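Local coordinates for aromatic-L-amino-acid decarboxylase (Catharanthus roseus, PDB 6EEW), which catalyses the pyridoxal 5'-phosphate-dependent decarboxylation of L-tryptophan to tryptamine and of 5-hydroxy-L-tryptophan to serotonin, at the interface of chains A and B. Sequence-based numbering; all coordinates share one arbitrary frame. Chains: chain A/B, Aromatic-L-amino-acid decarboxylase.

Contact 1: the interface of chains A and B. Residues chain A 119, 131-132, 135, 373, 379; chain B 85, 89.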
loop_
_atom_site.group_PDB
_atom_site.type_symbol
_atom_site.label_atom_id
_atom_site.label_comp_id
_atom_site.label_asym_id
_atom_site.label_seq_id
_atom_site.Cartn_x
_atom_site.Cartn_y
_atom_site.Cartn_z
ATOM N N LEU A 119 8.729 13.841 -5.209
ATOM C CA LEU A 119 9.170 14.284 -3.887
ATOM C C LEU A 119 9.653 13.101 -3.055
ATOM O O LEU A 119 10.652 13.205 -2.322
ATOM C CB LEU A 119 8.036 15.037 -3.183
ATOM C CG LEU A 119 7.602 16.379 -3.792
ATOM C CD1 LEU A 119 6.385 16.962 -3.073
ATOM C CD2 LEU A 119 8.750 17.395 -3.746
ATOM N N ALA A 131 4.177 19.118 5.760
ATOM C CA ALA A 131 3.171 19.390 4.746
ATOM C C ALA A 131 2.393 18.135 4.382
ATOM O O ALA A 131 1.163 18.177 4.258
ATOM C CB ALA A 131 3.825 20.006 3.508
ATOM N N ALA A 132 3.071 16.995 4.244
ATOM C CA ALA A 132 2.344 15.796 3.829
ATOM C C ALA A 132 1.248 15.448 4.827
ATOM O O ALA A 132 0.072 15.317 4.458
ATOM C CB ALA A 132 3.299 14.621 3.651
ATOM N N LEU A 135 -1.564 18.383 5.159
ATOM C CA LEU A 135 -2.461 18.397 4.017
ATOM C C LEU A 135 -3.353 17.172 4.024
ATOM O O LEU A 135 -4.495 17.244 3.572
ATOM C CB LEU A 135 -1.676 18.466 2.704
ATOM C CG LEU A 135 -2.573 18.515 1.452
ATOM C CD1 LEU A 135 -3.372 19.831 1.371
ATOM C CD2 LEU A 135 -1.785 18.313 0.167
ATOM N N PHE A 373 3.289 10.497 -0.112
ATOM C CA PHE A 373 2.567 11.759 0.030
ATOM C C PHE A 373 1.183 11.612 -0.623
ATOM O O PHE A 373 0.865 12.191 -1.665
ATOM C CB PHE A 373 3.398 12.888 -0.580
ATOM C CG PHE A 373 2.879 14.258 -0.280
ATOM C CD1 PHE A 373 1.614 14.434 0.266
ATOM C CD2 PHE A 373 3.647 15.376 -0.556
ATOM C CE1 PHE A 373 1.128 15.689 0.533
ATOM C CE2 PHE A 373 3.176 16.643 -0.297
ATOM C CZ PHE A 373 1.915 16.808 0.242
ATOM N N TRP A 379 -6.073 16.415 -2.985
ATOM C CA TRP A 379 -6.139 17.870 -2.940
ATOM C C TRP A 379 -6.220 18.455 -4.340
ATOM O O TRP A 379 -7.048 19.331 -4.611
ATOM C CB TRP A 379 -4.921 18.410 -2.200
ATOM C CG TRP A 379 -4.931 19.877 -1.907
ATOM C CD1 TRP A 379 -5.915 20.588 -1.288
ATOM C CD2 TRP A 379 -3.865 20.808 -2.165
ATOM N NE1 TRP A 379 -5.540 21.914 -1.169
ATOM C CE2 TRP A 379 -4.284 22.069 -1.695
ATOM C CE3 TRP A 379 -2.600 20.696 -2.760
ATOM C CZ2 TRP A 379 -3.483 23.204 -1.795
ATOM C CZ3 TRP A 379 -1.807 21.823 -2.860
ATOM C CH2 TRP A 379 -2.250 23.061 -2.382
ATOM N N ILE B 85 3.379 24.203 0.364
ATOM C CA ILE B 85 3.586 22.762 0.477
ATOM C C ILE B 85 5.083 22.448 0.548
ATOM O O ILE B 85 5.569 21.878 1.536
ATOM C CB ILE B 85 2.932 22.018 -0.697
ATOM C CG1 ILE B 85 1.447 22.383 -0.790
ATOM C CG2 ILE B 85 3.008 20.522 -0.476
ATOM C CD1 ILE B 85 0.633 22.034 0.439
ATOM N N MET B 89 7.908 20.855 3.406
ATOM C CA MET B 89 8.408 19.506 3.185
ATOM C C MET B 89 9.771 19.290 3.834
ATOM O O MET B 89 10.596 20.207 3.923
ATOM C CB MET B 89 8.522 19.230 1.686
ATOM C CG MET B 89 7.212 19.257 0.949
ATOM S SD MET B 89 6.315 17.745 1.267
ATOM C CE MET B 89 7.421 16.556 0.497
#
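The C-terminal end of helix 74-85 of chain B, with B:Ile85, and the loop carrying B:Met89 pack against helices 107-119, 130-146 and 375-409 of chain A and the loop residue A:Phe373. The result is a worked example of how two branched or flexible aliphatic side chains can serve several partners at once.

B:Ile85 acts as a fork. Its CG2 methyl lies anti to the backbone N, while CG1 sits beside that N (chi1 -55°), and the two branches part toward different aromatic rings. CG2 meets A:Phe373 at the edge, in the plane of the ring, 3.9 Å from CE2. CG1 and CD1 go to the six-membered part of A:Trp379, lying above its plane near the CZ3-CH2 rim, with CG1 3.9 Å from CZ3. A:Leu135 CD1 covers the same face of the indole from within chain A, 3.6 Å above the plane, and probably helps to fix its tilt.

B:Met89 reaches its partners by bending. With chi2 at -77° and chi3 at -65°, the thioether folds back, and SD comes 3.7 Å from A:Phe373 CE2. The sulfur stands beyond the rim and off the ring plane, toward the face that A:Ala132 CA covers. The terminal methyl CE reaches A:Leu119, 3.7 Å from CD1, the two side chains crossing at about a right angle. A:Ala131 CB lies over both chain B residues, 4.0 Å from B:Met89 SD and close to the backbone O of B:Ile85.

Each phenyl and indole rim is thus gripped by partner-chain aliphatics and backed by its own chain. Repeated by the two-fold, this apolar packing helps hold the homodimer together.

Contact 2: the interface of chains A and B. Residues chain A 371-372; chain B 113, 325-326.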
loop_
_atom_site.group_PDB
_atom_site.type_symbol
_atom_site.label_atom_id
_atom_site.label_comp_id
_atom_site.label_asym_id
_atom_site.label_seq_id
_atom_site.Cartn_x
_atom_site.Cartn_y
_atom_site.Cartn_z
ATOM N N ARG A 371 5.079 5.681 4.204
ATOM C CA ARG A 371 3.910 6.150 3.465
ATOM C C ARG A 371 4.359 7.141 2.408
ATOM O O ARG A 371 5.277 7.930 2.642
ATOM C CB ARG A 371 2.880 6.848 4.360
ATOM C CG ARG A 371 2.053 5.981 5.214
ATOM C CD ARG A 371 1.398 6.813 6.298
ATOM N NE ARG A 371 1.079 8.153 5.845
ATOM C CZ ARG A 371 -0.117 8.566 5.433
ATOM N NH1 ARG A 371 -1.164 7.751 5.408
ATOM N NH2 ARG A 371 -0.250 9.818 5.041
ATOM N N LYS A 372 3.695 7.110 1.250
ATOM C CA LYS A 372 3.873 8.176 0.270
ATOM C C LYS A 372 3.123 9.442 0.693
ATOM O O LYS A 372 2.433 9.484 1.716
ATOM C CB LYS A 372 3.423 7.719 -1.115
ATOM C CG LYS A 372 4.141 6.471 -1.573
ATOM C CD LYS A 372 3.868 6.106 -3.021
ATOM C CE LYS A 372 4.277 7.200 -3.957
ATOM N NZ LYS A 372 4.492 6.674 -5.353
ATOM N N GLU B 113 6.985 4.304 -12.798
ATOM C CA GLU B 113 5.869 4.823 -12.010
ATOM C C GLU B 113 4.860 5.556 -12.893
ATOM O O GLU B 113 3.647 5.314 -12.816
ATOM C CB GLU B 113 6.393 5.736 -10.898
ATOM C CG GLU B 113 6.850 4.982 -9.650
ATOM C CD GLU B 113 5.678 4.547 -8.764
ATOM O OE1 GLU B 113 4.544 5.022 -8.989
ATOM O OE2 GLU B 113 5.880 3.709 -7.855
ATOM N N LEU B 325 9.186 4.796 -3.503
ATOM C CA LEU B 325 8.093 4.217 -2.737
ATOM C C LEU B 325 6.910 4.064 -3.680
ATOM O O LEU B 325 6.625 4.969 -4.457
ATOM C CB LEU B 325 7.729 5.126 -1.563
ATOM C CG LEU B 325 8.589 4.954 -0.308
ATOM C CD1 LEU B 325 9.977 5.506 -0.554
ATOM C CD2 LEU B 325 7.955 5.688 0.858
ATOM N N ASP B 326 6.203 2.938 -3.610
ATOM C CA ASP B 326 6.493 1.825 -2.743
ATOM C C ASP B 326 7.119 0.690 -3.537
ATOM O O ASP B 326 6.829 0.509 -4.722
ATOM C CB ASP B 326 5.207 1.339 -2.086
ATOM C CG ASP B 326 4.592 2.381 -1.190
ATOM O OD1 ASP B 326 5.328 2.942 -0.348
ATOM O OD2 ASP B 326 3.371 2.640 -1.331
#
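A:Lys372 reaches across the dimer interface to B:Leu325, B:Asp326 and B:Glu113. In this group II pyridoxal 5'-phosphate-dependent decarboxylase, B:Leu325 and B:Asp326 follow, a few residues on, the lysine that carries the cofactor as a Schiff base. The contact illustrates how a long amine side chain can use its shaft and its end for different purposes.

The hydrogen bond is made at the end. A:Lys372 NZ donates to the backbone oxygen O of B:Leu325 over 2.9 Å. It comes in at 144° to the C=O and stands 28° off the carbonyl plane. This acceptor belongs to the cis peptide bond joining B:Leu325 to B:Asp326, so the lysine binds the chain at that uncommon link and may help to hold it.

Charge adds a longer-range pull. The same amine forms a salt bridge with B:Glu113, from helix 107-119, with NZ 4.0 Å from OE1. OE2 is at almost the same distance, 4.1 Å, so the amine faces both carboxylate oxygens nearly evenly. B:Asp326 is also acidic, yet its OD2 is 5.8 Å from NZ, and any attraction would probably be a weak, longer-range one.

Apolar contact comes from the shaft. The side chains of A:Lys372 and B:Leu325 slide past each other in opposite directions, CG lying 3.8 Å from CB of the leucine. The chain is extended at chi2 but bends at chi3 (59°), which curls CD, CE and NZ around the leucine carbonyl oxygen. Replacing A:Lys372 with a methionine would probably leave that carbonyl without this donor and B:Glu113 without its positive mate.

The carboxylate of B:Asp326 lies against the aliphatic part instead, OD2 being 3.9 Å from CG of the lysine. Beside it, the CD2 methyl of B:Leu325 rests 3.9 Å from the backbone O of A:Arg371.

Contact 1 and contact 2 have centres about 13 Å apart and are joined by consecutive residues of one chain A loop: A:Lys372 serves contact 2 and A:Phe373 contact 1. Helix 107-119 takes part in both, through its chain A copy in contact 1 and its chain B copy in contact 2. Because the dimer is two-fold symmetric, each chain's copy of that helix carries both roles. The loop also follows closely on A:Thr369 and A:Gly370, which line a tryptophan pocket, so polar and apolar locking of the dimer may help position the substrate site.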